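Local coordinates for Lin1840 protein (Listeria innocua serovar 6a, PDB 4ZOC) that probably hydrolyses terminal non-reducing beta-D-glucosyl residues to release beta-D-glucose, and takes part in beta-1,2-glucan metabolism, at residues V87-V92 against H131-S136; Q185-V190 against A231-T236; D264-S269 against G297-M302. The protein carries 2 engineered substitutions. All blocks are in the same frame, centred on the assembly; numbering follows the deposited sequence.

Contact 1 (V87-V92 against H131-S136); sequences VFMADV and HHVTFS
Met89 sets CG anti to its carbonyl carbon (chi1 -48°) and then runs extended, which carries the thioether alongside Val133, whose CG1 is anti to the backbone N (chi1 -178°). The two side chains point the same way, with Met89 CG against Val133 CB at 3.7 Å. Phe135 crosses the methionine at about a right angle: its CZ meets Met89 CB at 3.5 Å, and Met89 SD approaches the ring obliquely, a Met-aromatic contact. Strands 87-90 and 133-134 are parallel neighbours in the TIM barrel of this family 3 glycoside hydrolase, connected by a beta-alpha-beta crossover through helices 103-108 and 112-128. Met89 and Val133 look into the barrel, where both reach Leu233, whereas Phe88 packs on helix 66-79. Ala90 N donates to Val133 O at 2.9 Å, and Phe135 N to Ala90 O at 3.0 Å, both within the acceptor's carbonyl plane. Phe88 O is gripped twice, by Val133 N in its plane and by His132 N from above it at 2.8 Å. The Phe88 ring turns its edge toward the His132 face in an offset T-shaped pair, planes at 85°. Ala90 CB lies over the His131 ring near its rim; a water links His131 ND1 to Met89 O, while His131 NE2 is hydrogen-bonded to Tyr96 OH. Thr134 OG1, anti to its backbone N, donates to Val92 O at 2.7 Å from above the carbonyl plane.

Contact 2 (Q185-V190 against A231-T236); sequences QMAACV and AKLVMT
Two consecutive parallel strands of the TIM barrel, 187-193 and 233-236, meet here, with helices 212-219 and 221-228 lying between them along the chain. The axes of segments 187-190 and 233-236 approach to 4.3 Å and cross at -33°, the twist expected of neighbouring barrel strands. Three backbone bonds fix the register. Leu233 N reaches Ala188 O at 3.1 Å, lying in the carbonyl plane. Val190 N donates to Leu233 O at 3.0 Å from above that plane, 37° out of it. Met235 N then meets Val190 O at 2.9 Å almost along the C=O axis, so the three carbonyls are approached in three different ways.

On the interior side, Cys189 holds SG anti to its backbone N (chi1 180°), swinging the sulfur forward between two partners of the other strand: it lies against the CB atoms of Leu233 and Met235, and touches Leu233 CB at 3.7 Å. Cys189 and Met235 both continue onto Ile268 of the next strand. Leu233, with CG beside its backbone N, brings CD1 back to Ala187 CB at 4.1 Å. The opposite side belongs to Val190 and Val234. The CG2 branch of Val190, beside the backbone N, presses on Ala231 CB at 3.5 Å, and both valines pack outward on helix 221-228.

At the start of the pair, Gln173 OE1 accepts from both Ala188 N and Lys232 N, a second tie between the segments. Lys232 contributes its CB alongside Ala187 CB, while its bent chain leads NZ to a salt bridge with Asp338. Cys189, Leu233 and Met235 facing inward, with Val190 and Val234 turned to helix 221-228, are the interior and helix-facing sides of a beta-alpha-beta unit in a (beta/alpha)8 barrel.

Contact 3 (D264-S269 against G297-M302); sequences DGVLIS and GVDLEM
Ser269 OG, held between its backbone N and carbonyl carbon (chi1 80°), accepts from Met302 N at 2.9 Å in a nearly straight bond (171°). Ser269 N in turn donates to Leu300 O at 3.0 Å, almost along the C=O axis. Two residues earlier in the chain, Leu267 O takes Asp299 N at 2.7 Å in its carbonyl plane and Leu300 N more weakly, while Leu267 N returns a bond to Asp299 OD2 at 3.0 Å, met from above the carboxylate plane.

Beside this polar seam Ile268 and Leu300 lie side by side, CD1 of the isoleucine touching CD2 of the leucine at 3.8 Å. Met302, bent at chi3, brings CE to Ile268 CD1 at 3.5 Å, and its side chain also packs on Trp271 of the glucose pocket.

A second shell positions Asp299: Arg331 pairs with OD1 and Arg258 with OD2, charges that would be expected to keep the buried carboxylate ionised. Gly297, at positive phi in a Schellman motif, ends helix 286-295 and turns the chain toward strand 301-302. With a single bridge, Ile268 to Leu300, the arrangement is that of the seventh and eighth strands at the closure of a TIM barrel.

The three contacts follow one another along the chain inside the family 3 N-terminal domain, taking the third and fourth, fifth and sixth, and seventh and eighth strands of one parallel barrel. Contacts 1 and 2 have centres 8 Å apart and join through strands 133-134 and 187-193: Thr134 N lies 2.9 Å from Ala187 O, a probable hydrogen bond. Contacts 2 and 3, 11 Å apart, are joined in the same way, because strands 233-236 and 266-268 are neighbours in the sheet. Contacts 1 and 3 lie 14 Å apart and meet across the interior, where Phe135 CZ packs on Met302 CE at 3.6 Å. The barrel core is thus continuous, and the side chains of Asp91 and Met302 each come within about 6 Å of bound glucose.

Contact 1 (V87-V92 against H131-S136)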
# COMPACT_ATOMS: atom_id res chain seq x y z
N VAL A 87 13.93 -24.73 -28.59
CA VAL A 87 13.65 -25.11 -27.19
C VAL A 87 12.17 -24.78 -26.90
O VAL A 87 11.69 -23.75 -27.36
CB VAL A 87 14.64 -24.43 -26.13
CG1 VAL A 87 14.67 -22.91 -26.28
CG2 VAL A 87 14.29 -24.95 -24.75
N PHE A 88 11.47 -25.71 -26.23
CA PHE A 88 10.02 -25.67 -25.98
C PHE A 88 9.78 -25.41 -24.51
O PHE A 88 10.24 -26.17 -23.63
CB PHE A 88 9.39 -27.02 -26.35
CG PHE A 88 9.27 -27.24 -27.85
CD1 PHE A 88 10.40 -27.59 -28.63
CD2 PHE A 88 8.05 -27.04 -28.48
CE1 PHE A 88 10.25 -27.74 -29.99
CE2 PHE A 88 7.88 -27.22 -29.85
CZ PHE A 88 9.01 -27.55 -30.61
N MET A 89 9.03 -24.35 -24.24
CA MET A 89 8.72 -23.94 -22.90
C MET A 89 7.21 -23.87 -22.67
O MET A 89 6.41 -23.68 -23.62
CB MET A 89 9.30 -22.55 -22.68
CG MET A 89 10.73 -22.38 -23.13
SD MET A 89 11.57 -21.01 -22.33
CE MET A 89 13.05 -20.99 -23.32
N ALA A 90 6.81 -24.05 -21.40
CA ALA A 90 5.36 -24.07 -21.13
C ALA A 90 5.07 -23.66 -19.71
O ALA A 90 5.96 -23.70 -18.85
CB ALA A 90 4.82 -25.46 -21.39
N ASP A 91 3.82 -23.29 -19.46
CA ASP A 91 3.37 -22.99 -18.09
C ASP A 91 2.87 -24.26 -17.39
O ASP A 91 1.72 -24.63 -17.58
CB ASP A 91 2.25 -21.96 -18.18
CG ASP A 91 2.81 -20.58 -18.54
OD1 ASP A 91 3.55 -19.96 -17.72
OD2 ASP A 91 2.52 -20.13 -19.60
N VAL A 92 3.78 -24.92 -16.65
CA VAL A 92 3.50 -26.04 -15.77
C VAL A 92 3.66 -25.55 -14.35
O VAL A 92 4.72 -25.52 -13.80
CB VAL A 92 4.31 -27.31 -16.17
CG1 VAL A 92 3.68 -28.52 -15.51
CG2 VAL A 92 4.41 -27.31 -17.70
N HIS A 131 7.73 -30.91 -23.59
CA HIS A 131 8.19 -29.64 -23.01
C HIS A 131 9.54 -29.76 -22.31
O HIS A 131 9.76 -30.65 -21.54
CB HIS A 131 7.16 -29.15 -21.99
CG HIS A 131 5.77 -29.02 -22.54
ND1 HIS A 131 5.41 -28.09 -23.49
CD2 HIS A 131 4.65 -29.75 -22.30
CE1 HIS A 131 4.14 -28.23 -23.79
NE2 HIS A 131 3.66 -29.24 -23.10
N HIS A 132 10.41 -28.75 -22.54
CA HIS A 132 11.78 -28.72 -22.01
C HIS A 132 11.92 -27.84 -20.78
O HIS A 132 12.80 -28.09 -19.98
CB HIS A 132 12.76 -28.17 -23.00
CG HIS A 132 12.70 -28.87 -24.32
ND1 HIS A 132 13.02 -28.26 -25.51
CD2 HIS A 132 12.35 -30.14 -24.64
CE1 HIS A 132 12.83 -29.11 -26.51
NE2 HIS A 132 12.45 -30.27 -26.01
N VAL A 133 11.14 -26.77 -20.71
CA VAL A 133 11.20 -25.78 -19.62
C VAL A 133 9.82 -25.48 -19.09
O VAL A 133 8.88 -25.36 -19.86
CB VAL A 133 11.71 -24.38 -20.19
CG1 VAL A 133 11.85 -23.29 -19.15
CG2 VAL A 133 13.02 -24.52 -20.90
N THR A 134 9.71 -25.30 -17.78
CA THR A 134 8.50 -24.72 -17.23
C THR A 134 8.73 -23.37 -16.60
O THR A 134 9.74 -23.17 -15.92
CB THR A 134 7.84 -25.65 -16.19
OG1 THR A 134 6.65 -25.02 -15.69
CG2 THR A 134 8.76 -25.97 -14.94
N PHE A 135 7.70 -22.53 -16.72
CA PHE A 135 7.70 -21.18 -16.15
C PHE A 135 7.23 -21.24 -14.68
O PHE A 135 6.13 -20.74 -14.33
CB PHE A 135 6.85 -20.29 -16.96
CG PHE A 135 7.31 -20.12 -18.45
CD1 PHE A 135 8.70 -19.83 -18.77
CD2 PHE A 135 6.37 -20.22 -19.49
CE1 PHE A 135 9.07 -19.67 -20.04
CE2 PHE A 135 6.75 -19.96 -20.79
CZ PHE A 135 8.10 -19.68 -21.04
N SER A 136 8.03 -21.92 -13.88
CA SER A 136 7.78 -22.16 -12.47
C SER A 136 9.12 -22.48 -11.82
O SER A 136 10.02 -23.00 -12.47
CB SER A 136 6.78 -23.33 -12.30
OG SER A 136 6.64 -23.77 -10.96
O HOH W 1 6.02 -25.81 -25.36

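Contact 2 (Q185-V190 against A231-T236)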
# COMPACT_ATOMS: atom_id res chain seq x y z
N GLN A 185 13.09 -35.17 -16.16
CA GLN A 185 13.24 -33.84 -15.51
C GLN A 185 13.32 -32.76 -16.57
O GLN A 185 13.58 -33.03 -17.75
CB GLN A 185 14.55 -33.80 -14.76
CG GLN A 185 14.86 -34.93 -13.83
CD GLN A 185 13.93 -35.08 -12.72
OE1 GLN A 185 13.85 -36.16 -12.17
NE2 GLN A 185 13.18 -34.04 -12.36
N MET A 186 13.08 -31.51 -16.16
CA MET A 186 13.04 -30.40 -17.10
C MET A 186 13.66 -29.16 -16.44
O MET A 186 13.84 -29.11 -15.22
CB MET A 186 11.60 -30.12 -17.50
CG MET A 186 10.70 -29.50 -16.43
SD MET A 186 8.96 -29.54 -16.84
CE MET A 186 8.91 -28.79 -18.43
N ALA A 187 13.97 -28.16 -17.24
CA ALA A 187 14.47 -26.89 -16.72
C ALA A 187 13.33 -26.09 -16.06
O ALA A 187 12.21 -26.00 -16.58
CB ALA A 187 15.12 -26.08 -17.77
N ALA A 188 13.69 -25.46 -14.94
CA ALA A 188 12.81 -24.53 -14.25
C ALA A 188 13.18 -23.11 -14.61
O ALA A 188 14.32 -22.84 -14.91
CB ALA A 188 12.92 -24.78 -12.75
N CYS A 189 12.21 -22.20 -14.57
CA CYS A 189 12.37 -20.81 -14.80
C CYS A 189 11.70 -20.05 -13.63
O CYS A 189 10.50 -20.03 -13.49
CB CYS A 189 11.67 -20.38 -16.08
SG CYS A 189 11.79 -18.66 -16.49
N VAL A 190 12.54 -19.40 -12.85
CA VAL A 190 12.12 -18.56 -11.70
C VAL A 190 11.38 -17.37 -12.24
O VAL A 190 11.86 -16.77 -13.18
CB VAL A 190 13.39 -18.12 -10.90
CG1 VAL A 190 13.14 -16.99 -9.90
CG2 VAL A 190 13.97 -19.29 -10.10
N ALA A 231 18.31 -23.11 -10.51
CA ALA A 231 17.26 -22.84 -11.54
C ALA A 231 17.87 -22.40 -12.85
O ALA A 231 18.72 -21.47 -12.88
CB ALA A 231 16.27 -21.78 -11.06
N LYS A 232 17.47 -23.02 -13.96
CA LYS A 232 18.12 -22.69 -15.23
C LYS A 232 17.82 -21.37 -15.84
O LYS A 232 18.71 -20.79 -16.47
CB LYS A 232 17.93 -23.82 -16.22
CG LYS A 232 18.76 -25.07 -15.84
CD LYS A 232 20.17 -24.88 -16.32
CE LYS A 232 21.15 -25.96 -15.99
NZ LYS A 232 22.49 -25.44 -16.44
N LEU A 233 16.57 -20.88 -15.74
CA LEU A 233 16.18 -19.63 -16.37
C LEU A 233 15.55 -18.67 -15.33
O LEU A 233 15.13 -19.12 -14.27
CB LEU A 233 15.13 -19.84 -17.46
CG LEU A 233 15.54 -20.61 -18.73
CD1 LEU A 233 15.46 -22.11 -18.53
CD2 LEU A 233 14.65 -20.16 -19.90
N VAL A 234 15.52 -17.40 -15.64
CA VAL A 234 14.77 -16.40 -14.91
C VAL A 234 13.89 -15.66 -15.89
O VAL A 234 14.30 -15.41 -17.03
CB VAL A 234 15.71 -15.46 -14.17
CG1 VAL A 234 14.95 -14.32 -13.46
CG2 VAL A 234 16.48 -16.24 -13.15
N MET A 235 12.69 -15.25 -15.46
CA MET A 235 11.80 -14.48 -16.32
C MET A 235 11.59 -13.09 -15.72
O MET A 235 11.50 -12.97 -14.48
CB MET A 235 10.41 -15.18 -16.44
CG MET A 235 9.36 -14.39 -17.21
SD MET A 235 7.71 -15.07 -17.13
CE MET A 235 7.95 -16.61 -18.02
N THR A 236 11.57 -12.05 -16.56
CA THR A 236 11.35 -10.65 -16.06
C THR A 236 9.93 -10.42 -15.55
O THR A 236 9.04 -11.24 -15.82
CB THR A 236 11.64 -9.63 -17.17
OG1 THR A 236 10.58 -9.62 -18.15
CG2 THR A 236 13.05 -9.86 -17.75

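Contact 3 (D264-S269 against G297-M302)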
# COMPACT_ATOMS: atom_id res chain seq x y z
N ASP A 264 23.83 -16.94 -14.77
CA ASP A 264 24.40 -16.93 -16.10
C ASP A 264 23.56 -17.71 -17.11
O ASP A 264 24.09 -18.09 -18.15
CB ASP A 264 25.82 -17.56 -16.10
CG ASP A 264 26.61 -17.24 -17.40
OD1 ASP A 264 26.55 -16.10 -17.93
OD2 ASP A 264 27.32 -18.10 -17.90
N GLY A 265 22.24 -17.82 -16.89
CA GLY A 265 21.36 -18.47 -17.79
C GLY A 265 20.50 -17.47 -18.58
O GLY A 265 20.73 -16.24 -18.61
N VAL A 266 19.54 -18.05 -19.32
CA VAL A 266 18.67 -17.30 -20.18
C VAL A 266 17.77 -16.43 -19.27
O VAL A 266 17.13 -16.95 -18.38
CB VAL A 266 17.87 -18.22 -21.11
CG1 VAL A 266 16.74 -17.46 -21.85
CG2 VAL A 266 18.84 -18.91 -22.11
N LEU A 267 17.75 -15.12 -19.54
CA LEU A 267 16.73 -14.22 -18.97
C LEU A 267 15.68 -14.03 -20.09
O LEU A 267 15.99 -13.51 -21.21
CB LEU A 267 17.39 -12.92 -18.48
CG LEU A 267 16.45 -11.86 -17.89
CD1 LEU A 267 15.74 -12.39 -16.63
CD2 LEU A 267 17.16 -10.59 -17.62
N ILE A 268 14.46 -14.52 -19.85
CA ILE A 268 13.33 -14.41 -20.81
C ILE A 268 12.37 -13.35 -20.30
O ILE A 268 12.15 -13.20 -19.08
CB ILE A 268 12.61 -15.84 -20.96
CG1 ILE A 268 11.52 -15.78 -22.06
CG2 ILE A 268 12.04 -16.33 -19.63
CD1 ILE A 268 10.74 -17.13 -22.27
N SER A 269 11.82 -12.58 -21.22
CA SER A 269 10.78 -11.64 -20.88
C SER A 269 9.52 -12.32 -20.50
O SER A 269 9.18 -13.36 -21.05
CB SER A 269 10.52 -10.65 -22.03
OG SER A 269 9.69 -11.18 -23.09
N GLY A 297 20.17 -7.16 -20.62
CA GLY A 297 20.47 -8.59 -20.58
C GLY A 297 19.34 -9.61 -20.77
O GLY A 297 19.47 -10.81 -20.37
N VAL A 298 18.27 -9.14 -21.35
CA VAL A 298 17.12 -9.97 -21.69
C VAL A 298 17.54 -10.72 -22.95
O VAL A 298 17.85 -10.11 -23.95
CB VAL A 298 15.84 -9.14 -21.95
CG1 VAL A 298 14.74 -10.05 -22.45
CG2 VAL A 298 15.37 -8.43 -20.69
N ASP A 299 17.54 -12.04 -22.87
CA ASP A 299 18.01 -12.89 -23.95
C ASP A 299 16.96 -13.30 -24.93
O ASP A 299 17.29 -13.70 -26.05
CB ASP A 299 18.65 -14.12 -23.39
CG ASP A 299 19.80 -13.78 -22.46
OD1 ASP A 299 20.58 -12.82 -22.78
OD2 ASP A 299 19.99 -14.52 -21.48
N LEU A 300 15.70 -13.29 -24.50
CA LEU A 300 14.61 -13.97 -25.26
C LEU A 300 13.34 -13.20 -25.10
O LEU A 300 12.87 -13.07 -23.96
CB LEU A 300 14.49 -15.42 -24.74
CG LEU A 300 13.52 -16.35 -25.47
CD1 LEU A 300 13.72 -16.38 -27.00
CD2 LEU A 300 13.51 -17.74 -24.80
N GLU A 301 12.83 -12.68 -26.21
CA GLU A 301 11.66 -11.84 -26.27
C GLU A 301 10.43 -12.69 -26.53
O GLU A 301 10.32 -13.35 -27.57
CB GLU A 301 11.81 -10.78 -27.36
CG GLU A 301 10.58 -9.86 -27.48
CD GLU A 301 10.81 -8.67 -28.28
OE1 GLU A 301 11.87 -8.59 -28.93
OE2 GLU A 301 9.88 -7.81 -28.31
N MET A 302 9.54 -12.72 -25.53
CA MET A 302 8.40 -13.59 -25.60
C MET A 302 7.25 -12.94 -26.40
O MET A 302 6.52 -12.05 -25.90
CB MET A 302 7.92 -13.91 -24.18
CG MET A 302 6.71 -14.83 -24.18
SD MET A 302 6.03 -15.28 -22.55
CE MET A 302 7.38 -16.19 -21.80